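ORF59 (PDB 3HSL) stimulates the viral DNA polymerase as its accessory subunit during lytic DNA replication and increases its processivity, probably by keeping it from dissociating from the active template. Local coordinates at residues A[21-25]-A[103-107]; A[43-47]-A[77-83]; A[86-92]-A[146-152]; A[170-174]-A[230-236]; A[251-257]-A[301-305]. All coordinates share one frame; numbering follows the deposited sequence.

Interaction 1 (A[21-25]-A[103-107]); sequences LSKIR and LFGAN
Leu21 lays its CB over one face of the Phe104 ring, in a CH-pi contact with CB 4.2 Å from the ring centroid and 27° off the ring normal. The two side chains cross at about a right angle, and the CD2 branch of Leu21 extends to the end of the ring, 3.9 Å from Phe104 CZ. The first torsion of Phe104, chi1 -76°, sets CG opposite the carbonyl carbon and directs the ring at the helix, against Leu21 and Ile24. Ile24 adds CG2, 4.3 Å from Phe104 CE1, while CD1 of Leu21 extends the apolar patch to Leu103 CB at 4.1 Å. Ile67 of strand 61-67 packs on both Ile24 and Phe104, and Leu103 continues onto strand 130-137, so this side is the buried, apolar one. The other side is looser. Arg25 runs extended from CG to NE along the outside and gives a weak hydrogen bond from NE to Phe104 O, 3.0 Å long and bent to 132° at the hydrogen. That oxygen lies at the edge of the guanidinium, near its plane. Beyond it Ala106 is exposed, and Arg25 also has a long, weak ion pair with Glu29, one turn along its helix. Helix 18-35 is thus fastened to the connection between helix 99-103 and strand 108-116 mainly by burial of hydrocarbon against an aromatic face; the arginine adds a weak, bent bond to a loop carbonyl.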
# COMPACT_ATOMS: atom_id res chain seq x y z
N LEU A 21 8.31 -16.28 -11.67
CA LEU A 21 7.81 -15.70 -10.45
C LEU A 21 6.28 -15.71 -10.40
O LEU A 21 5.70 -15.79 -9.32
CB LEU A 21 8.37 -14.30 -10.23
CG LEU A 21 9.90 -14.19 -10.10
CD1 LEU A 21 10.21 -12.77 -9.71
CD2 LEU A 21 10.48 -15.14 -9.05
N SER A 22 5.64 -15.64 -11.56
CA SER A 22 4.18 -15.67 -11.63
C SER A 22 3.67 -16.99 -11.13
O SER A 22 2.72 -17.02 -10.34
CB SER A 22 3.67 -15.50 -13.06
OG SER A 22 4.15 -14.28 -13.57
N LYS A 23 4.30 -18.06 -11.58
CA LYS A 23 3.89 -19.40 -11.18
C LYS A 23 4.07 -19.58 -9.68
O LYS A 23 3.44 -20.44 -9.08
CB LYS A 23 4.67 -20.46 -11.96
N ILE A 24 4.93 -18.76 -9.09
CA ILE A 24 5.24 -18.83 -7.66
C ILE A 24 4.57 -17.73 -6.83
O ILE A 24 4.62 -17.78 -5.60
CB ILE A 24 6.76 -18.73 -7.47
CG1 ILE A 24 7.45 -19.90 -8.15
CG2 ILE A 24 7.15 -18.73 -5.99
CD1 ILE A 24 8.96 -19.77 -8.12
N ARG A 25 3.96 -16.76 -7.51
CA ARG A 25 3.29 -15.61 -6.89
C ARG A 25 2.51 -15.90 -5.59
O ARG A 25 2.60 -15.14 -4.61
CB ARG A 25 2.39 -14.93 -7.92
CG ARG A 25 1.88 -13.59 -7.46
CD ARG A 25 1.02 -12.85 -8.46
NE ARG A 25 0.67 -11.55 -7.88
CZ ARG A 25 -0.34 -11.36 -7.02
NH1 ARG A 25 -1.11 -12.39 -6.63
NH2 ARG A 25 -0.58 -10.14 -6.55
N LEU A 103 8.16 -7.17 -8.26
CA LEU A 103 8.74 -8.28 -9.03
C LEU A 103 7.68 -9.34 -9.28
O LEU A 103 7.71 -10.01 -10.30
CB LEU A 103 9.98 -8.88 -8.35
CG LEU A 103 11.22 -7.99 -8.21
CD1 LEU A 103 12.30 -8.67 -7.38
CD2 LEU A 103 11.78 -7.57 -9.57
N PHE A 104 6.76 -9.49 -8.33
CA PHE A 104 5.65 -10.46 -8.39
C PHE A 104 4.34 -9.88 -8.89
O PHE A 104 3.32 -10.57 -8.89
CB PHE A 104 5.41 -11.11 -7.03
CG PHE A 104 6.42 -12.15 -6.66
CD1 PHE A 104 6.18 -13.49 -6.99
CD2 PHE A 104 7.59 -11.82 -6.01
CE1 PHE A 104 7.10 -14.47 -6.67
CE2 PHE A 104 8.52 -12.80 -5.68
CZ PHE A 104 8.26 -14.13 -6.01
N GLY A 105 4.35 -8.62 -9.31
CA GLY A 105 3.14 -7.99 -9.81
C GLY A 105 2.52 -8.82 -10.91
O GLY A 105 3.22 -9.43 -11.71
N ALA A 106 1.19 -8.84 -10.95
CA ALA A 106 0.47 -9.59 -11.98
C ALA A 106 0.65 -8.95 -13.36
O ALA A 106 0.97 -9.62 -14.35
CB ALA A 106 -1.01 -9.69 -11.64
N ASN A 107 0.45 -7.65 -13.42
CA ASN A 107 0.53 -6.94 -14.70
C ASN A 107 1.98 -6.61 -15.10
O ASN A 107 2.21 -5.60 -15.78
CB ASN A 107 -0.37 -5.68 -14.63
CG ASN A 107 -0.75 -5.11 -15.99
OD1 ASN A 107 -0.23 -5.51 -17.02
ND2 ASN A 107 -1.67 -4.16 -15.98

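Interaction 2 (A[43-47]-A[77-83]); sequences HGSAC and HTEGSGD
An antiparallel beta bridge, with Ser45 and Asp83 as a non-hydrogen-bonded pair, prolongs the pairing of strands 39-43 and 83-89 past a corner in the chain. The two CA atoms come within 4.4 Å and the side chains diverge. Gly44 turns the corner with positive phi (112°), and its carbonyl oxygen takes a CA-H...O contact from Asp83 CA at 3.3 Å. Alongside the bridge, Ala46 N donates to Gly82 O at 3.3 Å, with an N-H...O angle of 148° and the donor in the carbonyl plane. The Ala46 methyl points into the bend of segment 77-83, where CB lies 4.1 Å from Glu79 O and 4.2 Å from His77 CE1. A weak hydrogen bond from His77 ND1 to Glu79 O lies within the same bend, near the methyl. The tight turn leading to Gly82 rests on the bond from Gly82 N to Gly80 O, 2.7 Å long; Ser81 OG is a second donor to that oxygen, from the other face of its plane. The contact lies at the surface: Tyr12 of strand 12-16 meets the His77 ring edge-to-face and also bonds to Ala46 O, Val84 of strand 83-89 packs on Ala46, and Ser45 OG reaches Thr48 N just ahead of strand 49-56.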
# COMPACT_ATOMS: atom_id res chain seq x y z
N HIS A 43 22.37 -13.63 -4.65
CA HIS A 43 23.59 -14.31 -4.24
C HIS A 43 23.79 -15.68 -4.86
O HIS A 43 22.86 -16.27 -5.39
CB HIS A 43 23.44 -14.53 -2.75
CG HIS A 43 22.19 -15.29 -2.44
ND1 HIS A 43 22.19 -16.65 -2.24
CD2 HIS A 43 20.90 -14.89 -2.30
CE1 HIS A 43 20.95 -17.05 -1.98
NE2 HIS A 43 20.15 -16.00 -2.02
N GLY A 44 25.02 -16.18 -4.77
CA GLY A 44 25.37 -17.48 -5.32
C GLY A 44 26.29 -17.28 -6.50
O GLY A 44 26.99 -16.27 -6.58
N SER A 45 26.31 -18.23 -7.41
CA SER A 45 27.18 -18.10 -8.57
C SER A 45 26.77 -16.89 -9.41
O SER A 45 25.60 -16.53 -9.44
CB SER A 45 27.16 -19.39 -9.41
OG SER A 45 25.83 -19.66 -9.82
N ALA A 46 27.74 -16.28 -10.09
CA ALA A 46 27.47 -15.12 -10.94
C ALA A 46 26.65 -15.55 -12.15
O ALA A 46 25.88 -14.76 -12.70
CB ALA A 46 28.77 -14.47 -11.39
N CYS A 47 26.83 -16.81 -12.53
CA CYS A 47 26.14 -17.41 -13.65
C CYS A 47 24.65 -17.61 -13.37
O CYS A 47 23.81 -17.15 -14.13
CB CYS A 47 26.82 -18.71 -14.00
SG CYS A 47 28.53 -18.38 -14.43
N HIS A 77 29.54 -8.37 -17.56
CA HIS A 77 29.71 -8.03 -16.14
C HIS A 77 31.18 -8.23 -15.77
O HIS A 77 31.78 -9.26 -16.13
CB HIS A 77 28.77 -8.81 -15.23
CG HIS A 77 28.91 -10.30 -15.33
ND1 HIS A 77 29.85 -11.00 -14.61
CD2 HIS A 77 28.23 -11.22 -16.06
CE1 HIS A 77 29.74 -12.29 -14.89
NE2 HIS A 77 28.77 -12.45 -15.77
N THR A 78 31.76 -7.26 -15.07
CA THR A 78 33.18 -7.29 -14.68
C THR A 78 33.64 -8.47 -13.81
O THR A 78 34.65 -9.11 -14.11
CB THR A 78 33.66 -5.94 -14.07
OG1 THR A 78 32.77 -5.54 -13.01
CG2 THR A 78 33.66 -4.84 -15.14
N GLU A 79 32.90 -8.74 -12.74
CA GLU A 79 33.21 -9.82 -11.79
C GLU A 79 32.45 -11.14 -12.04
O GLU A 79 31.26 -11.25 -11.71
CB GLU A 79 32.98 -9.33 -10.35
CG GLU A 79 31.54 -8.81 -10.07
CD GLU A 79 31.38 -8.24 -8.66
OE1 GLU A 79 32.41 -8.02 -7.99
OE2 GLU A 79 30.23 -8.01 -8.24
N GLY A 80 33.14 -12.12 -12.62
CA GLY A 80 32.52 -13.43 -12.92
C GLY A 80 33.20 -14.69 -12.40
O GLY A 80 34.19 -14.62 -11.65
N SER A 81 32.65 -15.84 -12.79
CA SER A 81 33.12 -17.20 -12.42
C SER A 81 33.02 -17.57 -10.94
O SER A 81 32.75 -18.73 -10.60
CB SER A 81 34.53 -17.54 -12.97
OG SER A 81 35.55 -16.73 -12.42
N GLY A 82 33.22 -16.58 -10.07
CA GLY A 82 33.13 -16.78 -8.62
C GLY A 82 31.73 -16.45 -8.17
O GLY A 82 30.80 -16.43 -8.98
N ASP A 83 31.58 -16.17 -6.87
CA ASP A 83 30.25 -15.84 -6.35
C ASP A 83 29.83 -14.36 -6.33
O ASP A 83 30.58 -13.47 -6.73
CB ASP A 83 29.95 -16.56 -5.03
CG ASP A 83 29.65 -18.04 -5.25
OD1 ASP A 83 30.08 -18.59 -6.29
OD2 ASP A 83 28.99 -18.66 -4.37

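Interaction 3 (A[86-92]-A[146-152]); sequences FSFRNTS and HKSVVDQ
The Arg89 guanidinium carries Asp151 OD2 over one face, and the Gln152 side chain comes near its edge. OD2 stands 3.1 Å from NH2, but well out of the guanidinium plane, and the carboxylate is turned 57° against it, so this salt bridge rests on charge with no N-H aimed at the oxygen. The bend of Arg89 at chi3 (65°) brings its planar end back over Asp151. The second flat group is the His146 ring: Ser92 OG meets its edge, 2.9 Å from NE2, and also shares a hydrogen bond with Ser148 OG at 3.2 Å. Phe97 stacks on the same imidazole, and His146 ND1 bonds to Thr144 OG1 of the second subunit, which ties up both ring nitrogens. Beyond the salt bridge, at the end away from Ser92, Gln152 N donates to Ser87 O at 2.8 Å. Ser87 OG returns a bond to Gln152 O at 2.7 Å, approaching from above the carbonyl plane. Val150 CG1 packs at 3.6 Å on Ser87 O, and Phe88 CB sits 3.7 Å from Val149 O. Ser92 also packs against Thr142 of the second subunit. His146 and Lys147 pair in an antiparallel ladder with a strand of that subunit, an edge-strand pairing between like regions of the two copies that continues the sheet across the dimer.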
# COMPACT_ATOMS: atom_id res chain seq x y z
N PHE A 86 24.54 -9.54 -2.97
CA PHE A 86 23.99 -8.18 -2.84
C PHE A 86 22.78 -8.24 -1.93
O PHE A 86 21.83 -8.96 -2.20
CB PHE A 86 23.67 -7.60 -4.21
CG PHE A 86 24.85 -7.50 -5.10
CD1 PHE A 86 25.80 -6.48 -4.92
CD2 PHE A 86 25.04 -8.41 -6.14
CE1 PHE A 86 26.92 -6.36 -5.75
CE2 PHE A 86 26.17 -8.30 -6.98
CZ PHE A 86 27.11 -7.28 -6.78
N SER A 87 22.82 -7.46 -0.86
CA SER A 87 21.77 -7.47 0.16
C SER A 87 21.21 -6.07 0.52
O SER A 87 21.89 -5.26 1.15
CB SER A 87 22.35 -8.17 1.38
OG SER A 87 21.40 -8.30 2.40
N PHE A 88 19.96 -5.81 0.11
CA PHE A 88 19.28 -4.52 0.33
C PHE A 88 17.87 -4.68 0.87
O PHE A 88 17.31 -5.79 0.85
CB PHE A 88 19.25 -3.74 -0.98
CG PHE A 88 18.71 -4.53 -2.12
CD1 PHE A 88 17.38 -4.39 -2.50
CD2 PHE A 88 19.52 -5.43 -2.81
CE1 PHE A 88 16.86 -5.14 -3.58
CE2 PHE A 88 19.03 -6.18 -3.88
CZ PHE A 88 17.69 -6.04 -4.27
N ARG A 89 17.27 -3.60 1.36
CA ARG A 89 15.93 -3.70 1.92
C ARG A 89 14.90 -3.67 0.81
O ARG A 89 15.10 -2.90 -0.13
CB ARG A 89 15.74 -2.59 2.97
CG ARG A 89 16.09 -1.22 2.48
CD ARG A 89 16.01 -0.10 3.53
NE ARG A 89 16.99 -0.24 4.61
CZ ARG A 89 17.29 0.73 5.50
NH1 ARG A 89 16.71 1.92 5.44
NH2 ARG A 89 18.20 0.51 6.45
N ASN A 90 13.83 -4.48 0.85
CA ASN A 90 12.89 -4.33 -0.29
C ASN A 90 12.05 -3.09 -0.28
O ASN A 90 11.56 -2.67 -1.31
CB ASN A 90 12.12 -5.58 -0.84
CG ASN A 90 11.20 -6.18 0.15
OD1 ASN A 90 11.40 -6.01 1.33
ND2 ASN A 90 10.19 -6.90 -0.32
N THR A 91 11.89 -2.49 0.89
CA THR A 91 11.18 -1.22 0.97
C THR A 91 12.17 -0.16 1.49
O THR A 91 12.39 -0.03 2.69
CB THR A 91 9.91 -1.25 1.86
OG1 THR A 91 9.04 -2.32 1.45
CG2 THR A 91 9.18 0.09 1.74
N SER A 92 12.75 0.60 0.56
CA SER A 92 13.71 1.67 0.86
C SER A 92 13.03 2.62 1.81
O SER A 92 11.81 2.75 1.74
CB SER A 92 14.02 2.41 -0.43
OG SER A 92 14.38 1.50 -1.45
N HIS A 146 13.56 2.30 -10.00
CA HIS A 146 13.88 2.62 -8.63
C HIS A 146 15.35 2.37 -8.31
O HIS A 146 15.83 1.25 -8.47
CB HIS A 146 13.00 1.80 -7.68
CG HIS A 146 13.15 2.17 -6.24
ND1 HIS A 146 12.59 3.31 -5.71
CD2 HIS A 146 13.80 1.56 -5.22
CE1 HIS A 146 12.88 3.39 -4.42
NE2 HIS A 146 13.61 2.34 -4.10
N LYS A 147 16.04 3.42 -7.87
CA LYS A 147 17.44 3.33 -7.48
C LYS A 147 17.50 3.39 -5.98
O LYS A 147 16.72 4.11 -5.35
CB LYS A 147 18.27 4.48 -8.06
CG LYS A 147 18.30 4.48 -9.57
CD LYS A 147 19.18 5.56 -10.18
CE LYS A 147 19.11 5.48 -11.72
NZ LYS A 147 20.04 6.44 -12.38
N SER A 148 18.43 2.63 -5.40
CA SER A 148 18.59 2.65 -3.96
C SER A 148 19.98 2.19 -3.54
O SER A 148 20.83 1.93 -4.39
CB SER A 148 17.50 1.82 -3.29
OG SER A 148 17.51 2.08 -1.90
N VAL A 149 20.21 2.09 -2.23
CA VAL A 149 21.50 1.66 -1.69
C VAL A 149 21.53 0.19 -1.24
O VAL A 149 20.58 -0.30 -0.64
CB VAL A 149 21.93 2.56 -0.49
CG1 VAL A 149 23.31 2.16 0.03
CG2 VAL A 149 21.98 4.02 -0.91
N VAL A 150 22.64 -0.49 -1.54
CA VAL A 150 22.84 -1.87 -1.09
C VAL A 150 23.48 -1.67 0.30
O VAL A 150 24.67 -1.40 0.39
CB VAL A 150 23.80 -2.65 -2.01
CG1 VAL A 150 24.10 -4.04 -1.45
CG2 VAL A 150 23.23 -2.74 -3.42
N ASP A 151 22.70 -1.80 1.37
CA ASP A 151 23.20 -1.53 2.72
C ASP A 151 22.98 -2.60 3.79
O ASP A 151 23.21 -2.34 4.97
CB ASP A 151 22.54 -0.25 3.23
CG ASP A 151 21.01 -0.41 3.42
OD1 ASP A 151 20.37 -1.26 2.74
OD2 ASP A 151 20.45 0.32 4.26
N GLN A 152 22.53 -3.80 3.40
CA GLN A 152 22.29 -4.88 4.35
C GLN A 152 23.34 -5.98 4.23
O GLN A 152 23.00 -7.16 4.26
CB GLN A 152 20.88 -5.47 4.17
CG GLN A 152 19.73 -4.46 4.26
CD GLN A 152 19.69 -3.72 5.58
OE1 GLN A 152 19.80 -2.50 5.60
NE2 GLN A 152 19.54 -4.44 6.68

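Interaction 4 (A[170-174]-A[230-236]); sequences RLLLC and WDGLKGK
Cys174 and Lys236 mark the nearest backbone approach, with CA atoms 4.7 Å apart, at the point where strand 169-172 gives way to helix 175-186. Cys174 occupies the N-cap position of that helix. The opposing segment 230-236 is irregular, and the peptide before Gly235 is modelled cis. Side chains carry the contact. Trp230 lies against the strand with Arg170 CD over one face of its six-membered ring, a CH-pi contact 4.2 Å from the centroid and 18° off the normal. The arginine chain and the indole run antiparallel past one another, and the guanidinium plane is turned 76° from the ring, so the aliphatic part of the arginine does the touching. Leu233 CD1 also reaches Arg170 CD, at 4.1 Å. Leu171 O comes to the edge of the indole, 3.4 Å from CH2, and Leu172 CB touches CZ3 at 3.8 Å. Farther along, Leu172 CD2 meets Lys236 CD at 3.9 Å. Trp230 NE1 bonds to Glu285 of strand 282-288, and Val287 of that strand packs on both Leu172 and Trp230. With no hydrogen bond between the two segments, the loop is held to the strand by apolar contacts, including the aliphatic stems of an arginine and a lysine; Glu285 supplies a polar partner for the indole.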
# COMPACT_ATOMS: atom_id res chain seq x y z
N ARG A 170 13.96 -34.40 13.37
CA ARG A 170 12.95 -33.65 12.64
C ARG A 170 11.58 -34.28 12.83
O ARG A 170 11.47 -35.48 13.08
CB ARG A 170 13.33 -33.48 11.15
CG ARG A 170 13.23 -34.72 10.28
CD ARG A 170 13.82 -34.52 8.90
NE ARG A 170 15.28 -34.51 8.91
CZ ARG A 170 16.05 -35.61 8.80
NH1 ARG A 170 15.50 -36.82 8.66
NH2 ARG A 170 17.37 -35.51 8.82
N LEU A 171 10.55 -33.45 12.70
CA LEU A 171 9.15 -33.83 12.87
C LEU A 171 8.22 -33.28 11.78
O LEU A 171 8.34 -32.12 11.39
CB LEU A 171 8.66 -33.30 14.21
CG LEU A 171 7.19 -33.51 14.59
CD1 LEU A 171 6.86 -34.99 14.81
CD2 LEU A 171 6.84 -32.71 15.83
N LEU A 172 7.31 -34.13 11.29
CA LEU A 172 6.33 -33.74 10.27
C LEU A 172 4.93 -34.14 10.73
O LEU A 172 4.60 -35.33 10.78
CB LEU A 172 6.64 -34.35 8.91
CG LEU A 172 5.68 -33.91 7.80
CD1 LEU A 172 5.64 -32.40 7.64
CD2 LEU A 172 6.04 -34.56 6.49
N LEU A 173 4.11 -33.14 11.05
CA LEU A 173 2.76 -33.41 11.55
C LEU A 173 1.78 -33.28 10.43
O LEU A 173 1.98 -32.46 9.53
CB LEU A 173 2.36 -32.39 12.62
CG LEU A 173 3.43 -31.85 13.57
CD1 LEU A 173 4.19 -30.68 12.81
CD2 LEU A 173 2.79 -31.31 14.85
N CYS A 174 0.71 -34.07 10.48
CA CYS A 174 -0.34 -33.99 9.47
C CYS A 174 -1.19 -32.73 9.66
O CYS A 174 -1.03 -32.00 10.63
CB CYS A 174 -1.20 -35.26 9.49
SG CYS A 174 -2.03 -35.67 11.06
N TRP A 230 13.22 -34.40 3.87
CA TRP A 230 11.85 -34.84 4.13
C TRP A 230 11.40 -36.07 3.34
O TRP A 230 10.46 -36.75 3.75
CB TRP A 230 10.86 -33.70 3.93
CG TRP A 230 11.13 -32.52 4.82
CD1 TRP A 230 11.69 -31.33 4.46
CD2 TRP A 230 10.84 -32.42 6.22
NE1 TRP A 230 11.77 -30.50 5.55
CE2 TRP A 230 11.26 -31.14 6.64
CE3 TRP A 230 10.28 -33.28 7.16
CZ2 TRP A 230 11.13 -30.70 7.96
CZ3 TRP A 230 10.15 -32.85 8.47
CH2 TRP A 230 10.58 -31.57 8.86
N ASP A 231 12.05 -36.36 2.21
CA ASP A 231 11.67 -37.52 1.39
C ASP A 231 11.67 -38.78 2.26
O ASP A 231 12.61 -39.03 3.01
CB ASP A 231 12.60 -37.66 0.18
CG ASP A 231 12.51 -36.46 -0.76
OD1 ASP A 231 11.50 -35.72 -0.72
OD2 ASP A 231 13.44 -36.24 -1.56
N GLY A 232 10.60 -39.57 2.17
CA GLY A 232 10.49 -40.78 2.98
C GLY A 232 9.88 -40.52 4.36
O GLY A 232 10.26 -41.16 5.35
N LEU A 233 8.94 -39.58 4.40
CA LEU A 233 8.18 -39.17 5.59
C LEU A 233 6.90 -38.48 5.10
O LEU A 233 6.37 -37.60 5.78
CB LEU A 233 8.97 -38.17 6.45
CG LEU A 233 10.27 -38.38 7.25
CD1 LEU A 233 10.73 -37.07 7.85
CD2 LEU A 233 10.10 -39.38 8.37
N LYS A 234 6.40 -38.88 3.91
CA LYS A 234 5.20 -38.26 3.32
C LYS A 234 4.27 -39.25 2.60
O LYS A 234 4.35 -39.39 1.39
CB LYS A 234 5.63 -37.24 2.28
CG LYS A 234 6.66 -36.23 2.69
CD LYS A 234 7.01 -35.45 1.44
CE LYS A 234 8.17 -34.52 1.64
NZ LYS A 234 8.46 -33.82 0.35
N GLY A 235 3.38 -39.93 3.33
CA GLY A 235 3.26 -39.81 4.77
C GLY A 235 2.12 -39.02 5.38
O GLY A 235 1.10 -39.61 5.76
N LYS A 236 2.29 -37.68 5.45
CA LYS A 236 1.29 -36.79 6.10
C LYS A 236 -0.18 -36.83 5.62
O LYS A 236 -0.79 -35.81 5.27
CB LYS A 236 1.82 -35.35 6.35
CG LYS A 236 1.95 -34.36 5.16
CD LYS A 236 2.97 -34.72 4.08
CE LYS A 236 3.00 -33.62 3.02
NZ LYS A 236 3.96 -33.90 1.93

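Interaction 5 (A[251-257]-A[301-305]); sequences RVSLESL and LLLEV
Leu302 has CG opposite its carbonyl carbon (chi1 -62°) and an extended second torsion, which sends its two methyls into the angle between strand 248-253 and helix 254-263. CD1 goes to Val252 CG2 at 3.8 Å and to Leu257 CD1 at 3.9 Å, while CD2 reaches Ser256 CB at 3.6 Å. Val252, with CG1 beside its own backbone N, presents that branch to Leu302 CB at 3.7 Å, and the two side chains cross at a slant. Leu302 is therefore held by both the end of the strand and the first turn of the helix. The hydroxyls of that turn face other partners: Ser253, at the N-cap, accepts a weak capping bond from Ser256 N and bonds to Asp193, whereas Ser256 OG joins Val57 O and Ala60 N. At the far end of the contact Val305 N donates to Arg251 O at 2.9 Å, with 150° at the hydrogen and the donor nearly in line with the C=O. Val305 CG2 then rests 3.8 Å from Ser253 N. The side chains of Glu304 and Arg251 extend alongside each other; OE2 is 3.4 Å from Arg251 CG, but 4.9 Å separates it from NH1, so the opposite charges can attract only at a distance. Across this contact the chain end is joined by one backbone bond and by apolar packing of Leu302, with electrostatics contributing at most a weak pull at the partly exposed side.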
# COMPACT_ATOMS: atom_id res chain seq x y z
N ARG A 251 13.69 -23.56 23.50
CA ARG A 251 12.80 -22.58 24.10
C ARG A 251 12.82 -21.34 23.21
O ARG A 251 13.70 -20.48 23.29
CB ARG A 251 13.03 -22.33 25.59
CG ARG A 251 14.41 -22.03 26.06
CD ARG A 251 14.36 -21.68 27.56
NE ARG A 251 13.71 -22.72 28.36
CZ ARG A 251 14.34 -23.74 28.94
NH1 ARG A 251 15.66 -23.87 28.84
NH2 ARG A 251 13.66 -24.64 29.65
N VAL A 252 11.82 -21.28 22.36
CA VAL A 252 11.69 -20.23 21.38
C VAL A 252 10.56 -19.25 21.69
O VAL A 252 9.75 -19.48 22.61
CB VAL A 252 11.40 -20.86 20.01
CG1 VAL A 252 12.47 -21.89 19.69
CG2 VAL A 252 10.06 -21.52 20.02
N SER A 253 10.51 -18.17 20.91
CA SER A 253 9.48 -17.16 21.06
C SER A 253 8.15 -17.64 20.53
O SER A 253 8.07 -18.13 19.39
CB SER A 253 9.84 -15.91 20.30
OG SER A 253 8.72 -15.05 20.26
N LEU A 254 7.11 -17.49 21.35
CA LEU A 254 5.75 -17.88 20.98
C LEU A 254 5.25 -17.15 19.75
O LEU A 254 4.68 -17.79 18.87
CB LEU A 254 4.77 -17.67 22.13
CG LEU A 254 3.32 -18.10 21.89
CD1 LEU A 254 3.18 -19.59 21.52
CD2 LEU A 254 2.45 -17.77 23.08
N GLU A 255 5.44 -15.82 19.68
CA GLU A 255 5.01 -15.05 18.50
C GLU A 255 5.68 -15.61 17.27
O GLU A 255 5.02 -15.84 16.25
CB GLU A 255 5.40 -13.57 18.57
CG GLU A 255 4.75 -12.70 19.64
CD GLU A 255 5.18 -11.23 19.52
OE1 GLU A 255 5.70 -10.84 18.43
OE2 GLU A 255 5.00 -10.48 20.52
N SER A 256 6.99 -15.82 17.37
CA SER A 256 7.74 -16.36 16.24
C SER A 256 7.21 -17.73 15.83
O SER A 256 7.13 -18.03 14.65
CB SER A 256 9.23 -16.42 16.55
OG SER A 256 9.77 -15.12 16.70
N LEU A 257 6.85 -18.56 16.81
CA LEU A 257 6.36 -19.89 16.51
C LEU A 257 5.04 -19.86 15.75
O LEU A 257 4.91 -20.53 14.74
CB LEU A 257 6.29 -20.75 17.78
CG LEU A 257 5.85 -22.22 17.66
CD1 LEU A 257 6.66 -23.01 16.63
CD2 LEU A 257 5.93 -22.91 19.00
N LEU A 301 13.87 -19.63 10.88
CA LEU A 301 14.78 -20.08 11.91
C LEU A 301 14.33 -19.48 13.22
O LEU A 301 14.25 -18.25 13.34
CB LEU A 301 16.19 -19.61 11.59
CG LEU A 301 16.72 -20.06 10.24
CD1 LEU A 301 18.11 -19.55 9.99
CD2 LEU A 301 16.68 -21.56 10.13
N LEU A 302 14.03 -20.32 14.21
CA LEU A 302 13.61 -19.84 15.52
C LEU A 302 14.81 -19.79 16.42
O LEU A 302 15.46 -20.81 16.67
CB LEU A 302 12.54 -20.74 16.14
CG LEU A 302 11.22 -20.87 15.39
CD1 LEU A 302 10.34 -21.79 16.21
CD2 LEU A 302 10.52 -19.53 15.19
N LEU A 303 15.11 -18.60 16.91
CA LEU A 303 16.25 -18.42 17.78
C LEU A 303 15.96 -18.81 19.21
O LEU A 303 14.87 -18.58 19.73
CB LEU A 303 16.76 -16.99 17.70
CG LEU A 303 17.33 -16.63 16.32
CD1 LEU A 303 17.50 -15.14 16.13
CD2 LEU A 303 18.64 -17.38 16.12
N GLU A 304 16.97 -19.42 19.82
CA GLU A 304 16.93 -19.90 21.18
C GLU A 304 16.78 -18.64 22.02
O GLU A 304 17.44 -17.64 21.75
CB GLU A 304 18.27 -20.60 21.45
CG GLU A 304 18.24 -21.81 22.42
CD GLU A 304 17.87 -21.49 23.85
OE1 GLU A 304 17.98 -20.32 24.27
OE2 GLU A 304 17.45 -22.45 24.55
N VAL A 305 15.91 -18.67 23.02
CA VAL A 305 15.68 -17.50 23.89
C VAL A 305 16.22 -17.74 25.30
O VAL A 305 15.82 -18.69 25.99
CB VAL A 305 14.17 -17.11 23.95
CG1 VAL A 305 13.96 -15.93 24.89
CG2 VAL A 305 13.65 -16.78 22.58

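Overall arrangement
Interactions 1, 2 and 3 gather in the part of the chain before residue 153, and interactions 4 and 5 follow in series. Interaction 2 is nested inside the loop closed by interaction 1, whereas the segments of 1 and 3 alternate. Strand 83-89 connects interactions 2 and 3, which touch through Glu79 and Phe86; their centres are 19 Å apart. Interactions 4 and 5 lie 22 Å apart, centre to centre, and both involve the neighbourhood of strand 282-288. The centres of 3 and 4 are 37 Å apart, on opposite sides of the chain's centre. Interaction 3 borders the second subunit, where strand 143-149 pairs across the interface, while 4 and 5 lie in the part of the subunit away from it.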